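Long-range contact in SusD-like carbohydrate binding protein (Bacteroides vulgatus, PDB 3LEW), which probably binds carbohydrate at the bacterial outer membrane as a member of the SusD family of nutrient-binding proteins: residues Pro144-Pro150 / Ala167-Val173. Numbering follows the deposited sequence.
Sequences PDAVCAP and ASSVSEV
A short, weakly bonded antiparallel pairing with a classic beta bulge runs straight into the first turn of helix 170-187, so that 144-150 meets both a strand and a capped helix start. At the bulge C148 and A149 both face S168: C148 N bonds to S168 O at 2.9 Å, A149 N adds a weak bond to the same oxygen, and S168 N returns to A149 O. Before the bulge, P144 and A146 supply acceptors to the helix's first turn. V170 N bonds to A146 O at 2.9 Å and S171 N to P144 O at 3.2 Å; in the conformer described, S171 OG also reaches P144 O at 2.7 Å, from the other face of its plane. S169 is the N-cap and forms a capping box with E172: its OG, held between backbone N and carbonyl carbon (chi1 66°), accepts from E172 N, and E172 OE1 takes S169 N at 3.0 Å. A water links S169 OG to D145 OD1. Losing this hydroxyl, as with an alanine here, would probably leave E172 N without its capping acceptor and take one partner from the water that bridges to D145. V173, which packs on Y129 and A133 of helix 111-135, brings its CG2 to 3.9 Å from C148 SG. The first-turn N-H groups of V170, S171 and E172 thus all find acceptors, two from the backbone of A146 and P144 and one from the N-cap hydroxyl.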
loop_
_atom_site.group_PDB
_atom_site.type_symbol
_atom_site.label_atom_id
_atom_site.label_comp_id
_atom_site.label_asym_id
_atom_site.label_seq_id
_atom_site.Cartn_x
_atom_site.Cartn_y
_atom_site.Cartn_z
ATOM N N PRO A 144 22.803 0.431 -1.445
ATOM C CA PRO A 144 22.409 -0.704 -0.603
ATOM C C PRO A 144 22.812 -0.654 0.859
ATOM O O PRO A 144 22.270 -1.400 1.666
ATOM C CB PRO A 144 23.085 -1.915 -1.282
ATOM C CG PRO A 144 24.128 -1.359 -2.133
ATOM C CD PRO A 144 23.736 0.032 -2.517
ATOM N N ASP A 145 23.781 0.180 1.197
ATOM C CA ASP A 145 24.281 0.248 2.551
ATOM C C ASP A 145 23.682 1.440 3.303
ATOM O O ASP A 145 24.084 1.723 4.417
ATOM C CB ASP A 145 25.785 0.332 2.508
ATOM C CG ASP A 145 26.414 -0.939 1.932
ATOM O OD1 ASP A 145 25.875 -2.046 2.174
ATOM O OD2 ASP A 145 27.437 -0.847 1.233
ATOM N N ALA A 146 22.740 2.145 2.692
ATOM C CA ALA A 146 22.133 3.307 3.345
ATOM C C ALA A 146 21.405 2.942 4.620
ATOM O O ALA A 146 20.779 1.877 4.705
ATOM C CB ALA A 146 21.095 4.008 2.365
ATOM N N VAL A 147 21.358 3.870 5.564
ATOM C CA VAL A 147 20.632 3.632 6.786
ATOM C C VAL A 147 19.153 3.368 6.510
ATOM O O VAL A 147 18.555 3.981 5.616
ATOM C CB VAL A 147 20.785 4.826 7.739
ATOM C CG1 VAL A 147 20.054 6.062 7.174
ATOM C CG2 VAL A 147 20.317 4.445 9.129
ATOM N N CYS A 148 18.546 2.488 7.294
ATOM C CA CYS A 148 17.107 2.227 7.201
ATOM C C CYS A 148 16.462 2.303 8.597
ATOM O O CYS A 148 15.897 3.337 8.952
ATOM C CB CYS A 148 16.859 0.905 6.512
ATOM S SG CYS A 148 15.105 0.530 6.281
ATOM N N ALA A 149 16.590 1.249 9.403
ATOM C CA ALA A 149 15.857 1.169 10.676
ATOM C C ALA A 149 16.463 0.040 11.522
ATOM O O ALA A 149 17.076 -0.862 10.978
ATOM C CB ALA A 149 14.334 0.922 10.412
ATOM N N PRO A 150 16.291 0.102 12.838
ATOM C CA PRO A 150 16.792 -0.970 13.714
ATOM C C PRO A 150 15.994 -2.249 13.545
ATOM O O PRO A 150 14.777 -2.195 13.275
ATOM C CB PRO A 150 16.618 -0.397 15.129
ATOM C CG PRO A 150 15.988 0.948 14.982
ATOM C CD PRO A 150 15.718 1.251 13.577
ATOM N N ALA A 167 20.586 1.407 13.753
ATOM C CA ALA A 167 19.816 1.073 12.587
ATOM C C ALA A 167 20.668 0.170 11.660
ATOM O O ALA A 167 21.891 0.344 11.553
ATOM C CB ALA A 167 19.411 2.354 11.839
ATOM N N SER A 168 19.993 -0.767 11.016
ATOM C CA SER A 168 20.542 -1.606 9.935
ATOM C C SER A 168 20.337 -0.901 8.607
ATOM O O SER A 168 19.581 0.046 8.546
ATOM C CB SER A 168 19.839 -2.952 9.912
ATOM O OG SER A 168 20.142 -3.652 11.096
ATOM N N SER A 169 20.972 -1.410 7.553
ATOM C CA SER A 169 20.896 -0.812 6.220
ATOM C C SER A 169 19.670 -1.313 5.499
ATOM O O SER A 169 19.055 -2.328 5.888
ATOM C CB SER A 169 22.071 -1.188 5.351
ATOM O OG SER A 169 22.073 -2.587 5.068
ATOM N N VAL A 170 19.343 -0.622 4.407
ATOM C CA VAL A 170 18.189 -1.026 3.595
ATOM C C VAL A 170 18.345 -2.454 3.070
ATOM O O VAL A 170 17.360 -3.236 3.117
ATOM C CB VAL A 170 17.895 -0.005 2.444
ATOM C CG1 VAL A 170 19.125 0.194 1.539
ATOM C CG2 VAL A 170 16.642 -0.430 1.628
ATOM N N SER A 171 19.552 -2.854 2.666
ATOM C CA SER A 171 19.775 -4.238 2.214
ATOM C C SER A 171 19.519 -5.227 3.365
ATOM O O SER A 171 18.912 -6.289 3.172
ATOM C CB SER A 171 21.198 -4.435 1.689
ATOM O OG SER A 171 21.429 -3.711 0.494
ATOM N N GLU A 172 19.982 -4.870 4.562
ATOM C CA GLU A 172 19.810 -5.749 5.720
ATOM C C GLU A 172 18.340 -5.889 6.144
ATOM O O GLU A 172 17.899 -6.980 6.518
ATOM C CB GLU A 172 20.653 -5.267 6.888
ATOM C CG GLU A 172 22.127 -5.472 6.681
ATOM C CD GLU A 172 23.024 -4.765 7.686
ATOM O OE1 GLU A 172 22.587 -3.763 8.306
ATOM O OE2 GLU A 172 24.207 -5.192 7.771
ATOM N N VAL A 173 17.575 -4.809 6.061
ATOM C CA VAL A 173 16.171 -4.853 6.434
ATOM C C VAL A 173 15.395 -5.644 5.396
ATOM O O VAL A 173 14.520 -6.466 5.754
ATOM C CB VAL A 173 15.576 -3.469 6.690
ATOM C CG1 VAL A 173 14.092 -3.561 7.005
ATOM C CG2 VAL A 173 16.310 -2.789 7.849
HETATM O O HOH W 1 24.561 -3.266 4.131
#